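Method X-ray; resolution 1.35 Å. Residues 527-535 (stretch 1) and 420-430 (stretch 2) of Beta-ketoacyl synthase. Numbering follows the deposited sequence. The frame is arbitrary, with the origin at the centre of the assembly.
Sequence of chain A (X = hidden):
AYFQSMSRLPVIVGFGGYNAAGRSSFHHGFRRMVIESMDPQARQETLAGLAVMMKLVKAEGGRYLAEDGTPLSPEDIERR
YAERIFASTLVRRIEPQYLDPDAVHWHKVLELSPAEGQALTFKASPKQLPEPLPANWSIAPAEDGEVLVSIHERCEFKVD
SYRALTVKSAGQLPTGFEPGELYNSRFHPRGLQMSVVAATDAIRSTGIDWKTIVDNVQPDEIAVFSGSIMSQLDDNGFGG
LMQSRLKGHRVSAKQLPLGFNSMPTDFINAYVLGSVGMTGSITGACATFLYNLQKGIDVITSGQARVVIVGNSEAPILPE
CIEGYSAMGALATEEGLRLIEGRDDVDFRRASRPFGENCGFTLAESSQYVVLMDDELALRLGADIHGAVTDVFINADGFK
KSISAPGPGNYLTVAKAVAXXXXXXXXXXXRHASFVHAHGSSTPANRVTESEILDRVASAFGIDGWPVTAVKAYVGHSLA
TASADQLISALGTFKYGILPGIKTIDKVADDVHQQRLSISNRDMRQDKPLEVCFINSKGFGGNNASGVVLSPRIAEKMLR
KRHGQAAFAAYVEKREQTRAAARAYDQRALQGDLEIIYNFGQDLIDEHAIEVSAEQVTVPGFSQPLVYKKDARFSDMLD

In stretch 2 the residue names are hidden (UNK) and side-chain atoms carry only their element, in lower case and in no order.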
# COMPACT_ATOMS: atom_id res chain seq x y z
N ASP A 527 -20.67 34.00 11.21
CA ASP A 527 -22.07 34.40 11.14
C ASP A 527 -22.76 33.59 10.06
O ASP A 527 -23.84 33.04 10.27
CB ASP A 527 -22.23 35.91 10.86
CG ASP A 527 -22.00 36.77 12.09
OD1 ASP A 527 -21.77 36.21 13.19
OD2 ASP A 527 -22.06 38.01 11.96
N LYS A 528 -22.14 33.53 8.89
CA LYS A 528 -22.68 32.75 7.78
C LYS A 528 -22.13 31.32 7.88
O LYS A 528 -20.91 31.12 7.81
CB LYS A 528 -22.26 33.38 6.45
CG LYS A 528 -22.78 32.64 5.22
CD LYS A 528 -22.25 33.25 3.94
CE LYS A 528 -22.85 32.52 2.73
NZ LYS A 528 -22.41 33.03 1.39
N PRO A 529 -23.01 30.32 8.08
CA PRO A 529 -22.53 28.93 8.24
C PRO A 529 -21.61 28.49 7.12
O PRO A 529 -21.84 28.81 5.96
CB PRO A 529 -23.81 28.10 8.22
CG PRO A 529 -24.90 29.06 8.62
CD PRO A 529 -24.48 30.41 8.14
N LEU A 530 -20.57 27.75 7.47
CA LEU A 530 -19.64 27.21 6.49
C LEU A 530 -20.31 26.02 5.81
O LEU A 530 -20.91 25.18 6.48
CB LEU A 530 -18.34 26.83 7.17
CG LEU A 530 -17.51 28.01 7.67
CD1 LEU A 530 -16.50 27.56 8.72
CD2 LEU A 530 -16.84 28.71 6.52
N GLU A 531 -20.21 25.96 4.48
CA GLU A 531 -20.93 24.98 3.68
C GLU A 531 -20.01 24.03 2.93
O GLU A 531 -20.45 22.99 2.49
CB GLU A 531 -21.84 25.66 2.65
CG GLU A 531 -22.81 26.70 3.22
CD GLU A 531 -23.95 26.11 4.03
OE1 GLU A 531 -23.94 24.91 4.35
OE2 GLU A 531 -24.88 26.89 4.36
N VAL A 532 -18.75 24.42 2.78
CA VAL A 532 -17.79 23.64 2.01
C VAL A 532 -16.45 23.62 2.72
O VAL A 532 -15.99 24.65 3.17
CB VAL A 532 -17.58 24.26 0.63
CG1 VAL A 532 -16.48 23.51 -0.17
CG2 VAL A 532 -18.89 24.29 -0.13
N CYS A 533 -15.84 22.43 2.81
CA CYS A 533 -14.49 22.32 3.33
C CYS A 533 -13.56 21.71 2.28
O CYS A 533 -13.90 20.70 1.64
CB CYS A 533 -14.44 21.44 4.57
SG CYS A 533 -12.79 21.38 5.33
N PHE A 534 -12.39 22.32 2.14
CA PHE A 534 -11.31 21.77 1.34
C PHE A 534 -10.31 21.11 2.29
O PHE A 534 -9.68 21.78 3.13
CB PHE A 534 -10.65 22.88 0.55
CG PHE A 534 -11.60 23.59 -0.37
CD1 PHE A 534 -12.02 22.98 -1.53
CD2 PHE A 534 -12.11 24.83 -0.05
CE1 PHE A 534 -12.90 23.60 -2.37
CE2 PHE A 534 -13.00 25.45 -0.88
CZ PHE A 534 -13.40 24.84 -2.05
N ILE A 535 -10.18 19.79 2.16
CA ILE A 535 -9.22 19.02 2.94
C ILE A 535 -7.91 18.95 2.15
O ILE A 535 -7.90 18.47 1.02
CB ILE A 535 -9.71 17.57 3.16
CG1 ILE A 535 -11.14 17.52 3.73
CG2 ILE A 535 -8.75 16.82 4.07
CD1 ILE A 535 -11.35 18.17 5.03
N UNK A 420 -13.70 22.85 -8.74
CA UNK A 420 -14.76 21.85 -8.77
C UNK A 420 -15.90 22.28 -7.85
O UNK A 420 -17.08 22.10 -8.19
o UNK A 420 -13.95 20.35 -7.03
c UNK A 420 -14.25 20.46 -8.40
N UNK A 421 -15.55 22.87 -6.70
CA UNK A 421 -16.55 23.34 -5.77
C UNK A 421 -17.34 24.51 -6.37
O UNK A 421 -18.55 24.61 -6.19
c UNK A 421 -15.92 23.73 -4.43
N UNK A 422 -16.67 25.41 -7.08
CA UNK A 422 -17.35 26.53 -7.73
C UNK A 422 -18.44 26.01 -8.67
O UNK A 422 -19.54 26.54 -8.72
c UNK A 422 -15.45 28.17 -7.49
c UNK A 422 -17.08 28.44 -9.37
c UNK A 422 -16.36 27.44 -8.48
N UNK A 423 -18.15 24.94 -9.40
CA UNK A 423 -19.15 24.40 -10.31
C UNK A 423 -20.38 23.89 -9.59
O UNK A 423 -21.48 23.91 -10.14
c UNK A 423 -17.42 23.64 -12.02
c UNK A 423 -17.19 22.63 -13.10
o UNK A 423 -16.12 21.99 -13.18
n UNK A 423 -18.19 22.46 -13.96
c UNK A 423 -18.57 23.25 -11.13
N UNK A 424 -20.21 23.43 -8.36
CA UNK A 424 -21.30 22.77 -7.66
C UNK A 424 -22.08 23.73 -6.78
O UNK A 424 -23.30 23.68 -6.78
c UNK A 424 -20.34 20.44 -7.83
c UNK A 424 -19.58 19.27 -7.19
c UNK A 424 -20.80 21.54 -6.86
c UNK A 424 -21.91 21.01 -5.94
N UNK A 425 -21.40 24.60 -6.04
CA UNK A 425 -22.08 25.50 -5.09
C UNK A 425 -22.05 26.97 -5.51
O UNK A 425 -22.73 27.80 -4.91
c UNK A 425 -21.53 25.38 -3.62
c UNK A 425 -21.66 23.96 -3.10
c UNK A 425 -20.08 25.83 -3.53
N UNK A 426 -21.26 27.30 -6.53
CA UNK A 426 -21.13 28.67 -6.98
C UNK A 426 -20.01 29.44 -6.33
O UNK A 426 -19.56 29.08 -5.23
N UNK A 427 -19.58 30.51 -7.00
CA UNK A 427 -18.46 31.32 -6.53
C UNK A 427 -18.73 31.99 -5.19
O UNK A 427 -17.83 32.08 -4.37
c UNK A 427 -18.16 32.43 -7.53
c UNK A 427 -16.91 32.36 -8.39
c UNK A 427 -15.63 32.12 -7.56
c UNK A 427 -16.83 33.66 -9.20
N UNK A 428 -19.94 32.51 -5.00
CA UNK A 428 -20.25 33.22 -3.76
C UNK A 428 -20.09 32.32 -2.55
O UNK A 428 -19.49 32.71 -1.54
c UNK A 428 -22.02 34.57 -2.54
c UNK A 428 -21.67 33.80 -3.80
o UNK A 428 -22.81 34.05 -1.72
o UNK A 428 -21.48 35.67 -2.36
N UNK A 429 -20.61 31.10 -2.64
CA UNK A 429 -20.51 30.15 -1.53
C UNK A 429 -19.05 29.76 -1.26
O UNK A 429 -18.64 29.64 -0.13
o UNK A 429 -22.77 29.32 -1.74
c UNK A 429 -21.18 27.89 -0.65
c UNK A 429 -21.39 28.92 -1.75
N UNK A 430 -18.27 29.57 -2.31
CA UNK A 430 -16.85 29.31 -2.12
C UNK A 430 -16.15 30.52 -1.47
O UNK A 430 -15.35 30.36 -0.55
c UNK A 430 -16.66 27.55 -3.88
c UNK A 430 -16.18 28.92 -3.43
c UNK A 430 -14.64 28.91 -3.29

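Position 420 carries one carbon and then one oxygen, and it stays clear of stretch 1. A two-atom side chain ending in a hydroxyl is Ser 420; its oxygen is hydrogen-bonded elsewhere in the structure, which satisfies a polar group in a buried place. Position 421 has a single carbon, CB, which points toward the strand. This CB of 421 lies 3.6 Å from CZ of Phe 534, at the ring's edge, and 4.3 Å from CG1 of Val 532. A lone methyl is Ala 421, and it meets the ring closely, with little space left between them.

Position 422 shows one carbon carrying two more, out of contact with stretch 1: Val 422, a partly exposed apolar side chain that this contact does not explain. At 423 three carbons end in one oxygen and one nitrogen, the amide of Gln 423, also out of reach and partly exposed, as suits a polar chain. Position 424 has four carbons, forked at the first with one arm two carbons long. This is Ile 424, buried, yet out of reach of stretch 1, as suits an apolar side chain.

Position 425 again has one carbon bearing two, and points toward stretch 1. One of the outer carbons of 425 packs 3.9 Å from CG2 of Val 532, a compact match of branched apolar groups; the residue is Val 425. Position 426 has no side-chain atoms and is Gly 426. Its phi of 91° and psi of 159° would jam a CB against the preceding carbonyl oxygen, so the backbone itself calls for glycine where one helix ends and the next begins.

Position 427, four carbons forked at the second and out of reach, is Leu 427, partly exposed and likewise not explained by this contact. At 428 two carbons end in two oxygens. The end of this side chain approaches stretch 1, and one oxygen of 428 lies 3.3 Å from NZ of Lys 528 in a salt bridge, the lysine chain being fully extended. A carboxylate on so short a chain is Asp 428, its charge suited to an exposed place beside an amine. Position 429 has one carbon bearing an oxygen and a carbon. The outer carbon of 429 is 4.0 Å from CB of Glu 531 and 4.3 Å from CG2 of Val 532, so the apolar branch serves the contact of what is Thr 429. At position 430 one carbon bears two, and an outer carbon of 430 is 4.4 Å from CZ of Phe 534. This is Val 430, buried, where a branched apolar side chain needs no polar partner and can pack by the ring.

The contact buries 311 Å² in all and works by side-chain packing, without a hydrogen bond between the stretches. Val 532 and Phe 534, alternate residues of a strand nearly antiparallel to helix 420-425, direct their side chains toward stretch 2 and meet Ala 421, Val 425, Thr 429 and Val 430. The salt bridge adds a charged pair at the exposed margin.

Stretch 2 (420-430) SAVQIVGLDTV
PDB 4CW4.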